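Local coordinates for protein Non-reducing end beta-L-arabinofuranosidase (PDB 5MQO) that probably acts as a family GH127 glycoside hydrolase, an aceric acidase that removes sugars from complex plant pectin, at residues A[191-202]-A[213-224]. Sequence-based numbering, arbitrary orientation.
Sequences TYNLGHLMMAGI and LFDAAVKATDFL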
loop_
_atom_site.group_PDB
_atom_site.type_symbol
_atom_site.label_atom_id
_atom_site.label_comp_id
_atom_site.label_asym_id
_atom_site.label_seq_id
_atom_site.Cartn_x
_atom_site.Cartn_y
_atom_site.Cartn_z
ATOM N N THR A 191 4.072 15.777 -20.451
ATOM C CA THR A 191 2.952 14.907 -20.603
ATOM C C THR A 191 2.775 14.100 -19.289
ATOM O O THR A 191 1.796 13.385 -19.141
ATOM C CB THR A 191 3.244 14.010 -21.846
ATOM O OG1 THR A 191 2.033 13.631 -22.503
ATOM C CG2 THR A 191 4.067 12.766 -21.506
ATOM N N TYR A 192 3.713 14.233 -18.343
ATOM C CA TYR A 192 3.732 13.439 -17.095
ATOM C C TYR A 192 2.656 13.931 -16.137
ATOM O O TYR A 192 2.005 13.142 -15.441
ATOM C CB TYR A 192 5.074 13.564 -16.336
ATOM C CG TYR A 192 6.363 13.248 -17.087
ATOM C CD1 TYR A 192 6.938 11.972 -17.029
ATOM C CD2 TYR A 192 7.050 14.247 -17.805
ATOM C CE1 TYR A 192 8.128 11.687 -17.686
ATOM C CE2 TYR A 192 8.241 13.968 -18.466
ATOM C CZ TYR A 192 8.775 12.694 -18.404
ATOM O OH TYR A 192 9.950 12.439 -19.063
ATOM N N ASN A 193 2.529 15.254 -16.070
ATOM C CA ASN A 193 1.492 15.909 -15.288
ATOM C C ASN A 193 0.081 15.554 -15.732
ATOM O O ASN A 193 -0.813 15.477 -14.906
ATOM C CB ASN A 193 1.685 17.428 -15.320
ATOM C CG ASN A 193 2.785 17.889 -14.380
ATOM O OD1 ASN A 193 3.582 17.083 -13.889
ATOM N ND2 ASN A 193 2.821 19.190 -14.103
ATOM N N LEU A 194 -0.120 15.332 -17.026
ATOM C CA LEU A 194 -1.434 14.948 -17.534
ATOM C C LEU A 194 -1.977 13.666 -16.951
ATOM O O LEU A 194 -3.166 13.581 -16.687
ATOM C CB LEU A 194 -1.430 14.842 -19.063
ATOM C CG LEU A 194 -1.344 16.176 -19.812
ATOM C CD1 LEU A 194 -1.822 15.961 -21.237
ATOM C CD2 LEU A 194 -2.145 17.307 -19.167
ATOM N N GLY A 195 -1.129 12.677 -16.741
ATOM C CA GLY A 195 -1.589 11.423 -16.176
ATOM C C GLY A 195 -2.228 11.557 -14.800
ATOM O O GLY A 195 -3.152 10.809 -14.451
ATOM N N HIS A 196 -1.725 12.504 -14.018
ATOM C CA HIS A 196 -2.230 12.738 -12.694
ATOM C C HIS A 196 -3.505 13.532 -12.736
ATOM O O HIS A 196 -4.374 13.339 -11.886
ATOM C CB HIS A 196 -1.186 13.441 -11.853
ATOM C CG HIS A 196 0.006 12.591 -11.600
ATOM N ND1 HIS A 196 -0.071 11.415 -10.885
ATOM C CD2 HIS A 196 1.290 12.708 -12.004
ATOM C CE1 HIS A 196 1.122 10.853 -10.842
ATOM N NE2 HIS A 196 1.966 11.618 -11.513
ATOM N N LEU A 197 -3.638 14.416 -13.717
ATOM C CA LEU A 197 -4.910 15.088 -13.945
ATOM C C LEU A 197 -6.041 14.088 -14.212
ATOM O O LEU A 197 -7.148 14.307 -13.740
ATOM C CB LEU A 197 -4.820 16.094 -15.097
ATOM C CG LEU A 197 -6.077 16.918 -15.390
ATOM C CD1 LEU A 197 -6.332 17.949 -14.308
ATOM C CD2 LEU A 197 -5.933 17.592 -16.732
ATOM N N MET A 198 -5.770 13.010 -14.944
ATOM C CA MET A 198 -6.805 12.021 -15.204
ATOM C C MET A 198 -7.407 11.495 -13.892
ATOM O O MET A 198 -8.611 11.539 -13.683
ATOM C CB MET A 198 -6.287 10.843 -16.028
ATOM C CG MET A 198 -5.828 11.164 -17.445
ATOM S SD MET A 198 -5.434 9.655 -18.387
ATOM C CE MET A 198 -3.952 9.106 -17.558
ATOM N N MET A 199 -6.572 11.012 -12.995
ATOM C CA MET A 199 -7.094 10.412 -11.787
ATOM C C MET A 199 -7.751 11.439 -10.880
ATOM O O MET A 199 -8.747 11.122 -10.221
ATOM C CB MET A 199 -6.023 9.597 -11.038
ATOM C CG MET A 199 -6.049 8.104 -11.356
ATOM S SD MET A 199 -7.657 7.341 -11.020
ATOM C CE MET A 199 -7.086 5.786 -10.327
ATOM N N ALA A 200 -7.231 12.665 -10.876
ATOM C CA ALA A 200 -7.820 13.733 -10.059
ATOM C C ALA A 200 -9.248 14.035 -10.500
ATOM O O ALA A 200 -10.144 14.256 -9.676
ATOM C CB ALA A 200 -6.968 14.998 -10.103
ATOM N N GLY A 201 -9.447 14.024 -11.802
ATOM C CA GLY A 201 -10.731 14.333 -12.373
ATOM C C GLY A 201 -11.742 13.235 -12.170
ATOM O O GLY A 201 -12.915 13.531 -11.898
ATOM N N ILE A 202 -11.300 11.976 -12.314
ATOM C CA ILE A 202 -12.185 10.817 -12.114
ATOM C C ILE A 202 -12.676 10.812 -10.653
ATOM O O ILE A 202 -13.872 10.741 -10.375
ATOM C CB ILE A 202 -11.458 9.490 -12.397
ATOM C CG1 ILE A 202 -11.112 9.352 -13.865
ATOM C CG2 ILE A 202 -12.285 8.265 -11.972
ATOM C CD1 ILE A 202 -9.920 8.430 -14.048
ATOM N N LEU A 213 -14.079 19.193 -13.362
ATOM C CA LEU A 213 -12.697 18.728 -13.535
ATOM C C LEU A 213 -12.638 17.534 -14.472
ATOM O O LEU A 213 -11.672 17.383 -15.225
ATOM C CB LEU A 213 -12.033 18.352 -12.199
ATOM C CG LEU A 213 -10.528 18.012 -12.314
ATOM C CD1 LEU A 213 -9.727 19.152 -12.920
ATOM C CD2 LEU A 213 -9.922 17.601 -10.984
ATOM N N PHE A 214 -13.652 16.675 -14.409
ATOM C CA PHE A 214 -13.718 15.497 -15.283
ATOM C C PHE A 214 -13.534 15.815 -16.767
ATOM O O PHE A 214 -12.757 15.151 -17.464
ATOM C CB PHE A 214 -15.051 14.791 -15.089
ATOM C CG PHE A 214 -15.131 13.455 -15.759
ATOM C CD1 PHE A 214 -14.244 12.449 -15.424
ATOM C CD2 PHE A 214 -16.102 13.198 -16.720
ATOM C CE1 PHE A 214 -14.319 11.213 -16.016
ATOM C CE2 PHE A 214 -16.181 11.957 -17.326
ATOM C CZ PHE A 214 -15.290 10.955 -16.965
ATOM N N ASP A 215 -14.244 16.838 -17.242
ATOM C CA ASP A 215 -14.133 17.275 -18.641
ATOM C C ASP A 215 -12.715 17.744 -18.951
ATOM O O ASP A 215 -12.203 17.453 -20.013
ATOM C CB ASP A 215 -15.203 18.333 -18.998
ATOM C CG ASP A 215 -16.647 17.743 -19.024
ATOM O OD1 ASP A 215 -16.860 16.620 -19.536
ATOM O OD2 ASP A 215 -17.582 18.411 -18.551
ATOM N N ALA A 216 -12.061 18.406 -18.004
ATOM C CA ALA A 216 -10.615 18.708 -18.132
ATOM C C ALA A 216 -9.770 17.450 -18.286
ATOM O O ALA A 216 -8.853 17.414 -19.085
ATOM C CB ALA A 216 -10.098 19.539 -16.960
ATOM N N ALA A 217 -10.103 16.418 -17.538
ATOM C CA ALA A 217 -9.420 15.136 -17.648
ATOM C C ALA A 217 -9.672 14.363 -18.990
ATOM O O ALA A 217 -8.689 13.890 -19.616
ATOM C CB ALA A 217 -9.781 14.279 -16.438
ATOM N N VAL A 218 -10.945 14.238 -19.420
ATOM C CA VAL A 218 -11.285 13.585 -20.710
ATOM C C VAL A 218 -10.493 14.219 -21.891
ATOM O O VAL A 218 -10.030 13.519 -22.804
ATOM C CB VAL A 218 -12.824 13.655 -21.049
ATOM C CG1 VAL A 218 -13.155 13.108 -22.452
ATOM C CG2 VAL A 218 -13.658 12.921 -20.016
ATOM N N LYS A 219 -10.358 15.544 -21.870
ATOM C CA LYS A 219 -9.554 16.250 -22.862
ATOM C C LYS A 219 -8.065 15.926 -22.774
ATOM O O LYS A 219 -7.420 15.719 -23.801
ATOM C CB LYS A 219 -9.758 17.757 -22.739
ATOM C CG LYS A 219 -11.139 18.229 -23.163
ATOM C CD LYS A 219 -11.173 19.739 -23.099
ATOM C CE LYS A 219 -12.507 20.282 -23.547
ATOM N NZ LYS A 219 -12.336 21.711 -23.918
ATOM N N ALA A 220 -7.530 15.877 -21.554
ATOM C CA ALA A 220 -6.116 15.517 -21.329
ATOM C C ALA A 220 -5.814 14.129 -21.880
ATOM O O ALA A 220 -4.765 13.890 -22.512
ATOM C CB ALA A 220 -5.792 15.561 -19.852
ATOM N N THR A 221 -6.755 13.223 -21.633
ATOM C CA THR A 221 -6.667 11.855 -22.100
ATOM C C THR A 221 -6.622 11.799 -23.624
ATOM O O THR A 221 -5.790 11.071 -24.194
ATOM C CB THR A 221 -7.864 11.043 -21.551
ATOM O OG1 THR A 221 -7.899 11.145 -20.120
ATOM C CG2 THR A 221 -7.811 9.580 -21.981
ATOM N N ASP A 222 -7.510 12.557 -24.280
ATOM C CA ASP A 222 -7.540 12.620 -25.771
ATOM C C ASP A 222 -6.215 13.149 -26.325
ATOM O O ASP A 222 -5.703 12.672 -27.351
ATOM C CB ASP A 222 -8.720 13.457 -26.274
ATOM C CG ASP A 222 -10.080 12.769 -26.043
ATOM O OD1 ASP A 222 -10.177 11.529 -26.137
ATOM O OD2 ASP A 222 -11.084 13.465 -25.780
ATOM N N PHE A 223 -5.648 14.112 -25.609
ATOM C CA PHE A 223 -4.353 14.634 -25.963
ATOM C C PHE A 223 -3.243 13.561 -25.901
ATOM O O PHE A 223 -2.437 13.469 -26.817
ATOM C CB PHE A 223 -3.989 15.852 -25.113
ATOM C CG PHE A 223 -2.664 16.411 -25.475
ATOM C CD1 PHE A 223 -2.520 17.131 -26.653
ATOM C CD2 PHE A 223 -1.539 16.123 -24.712
ATOM C CE1 PHE A 223 -1.276 17.585 -27.048
ATOM C CE2 PHE A 223 -0.302 16.584 -25.097
ATOM C CZ PHE A 223 -0.165 17.317 -26.272
ATOM N N LEU A 224 -3.201 12.766 -24.833
ATOM C CA LEU A 224 -2.280 11.638 -24.773
ATOM C C LEU A 224 -2.503 10.651 -25.916
ATOM O O LEU A 224 -1.532 10.165 -26.483
ATOM C CB LEU A 224 -2.419 10.855 -23.482
ATOM C CG LEU A 224 -2.133 11.523 -22.155
ATOM C CD1 LEU A 224 -2.187 10.461 -21.061
ATOM C CD2 LEU A 224 -0.774 12.204 -22.183
#
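G201 packs on L213 and A217 where the backbones of 191-202 and 213-224 come nearest, its CA 4.3 Å from F214 CA; the segment axes approach to 7.7 Å at 146°. Glycine suits this place because a beta carbon on G201 would clash, 2.7 Å from A217 CB. L213 CD2 lies 3.6 Å from G201 CA and touches A200 O, while its CD1 meets L197 CD1. With only a methyl group here, as an alanine would leave, G201 CA and L197 CD1 would probably lose a packing partner and a gap would open between them. L197 turns its CG away from the backbone N (chi1 -177°), entering as a knob among L213, A216, A217 and A220, the alanines being small enough to admit it. Along L194, CB lies 4.1 Å from L224 CD2; CD1 lies 3.5 Å from F223 CD2, the side chains crossing at about a right angle, and also touches A220 O and L224 CD2; CD2 meets A220 CB. M198 SD passes T221 OG1, which donates to A217 O. V133 of helix 120-136 packs against L197 and L213. The L197 knob and close glycine–alanine contact join an antiparallel helical hairpin, consistent with the (alpha/alpha)6 barrel of GH127 catalytic domains.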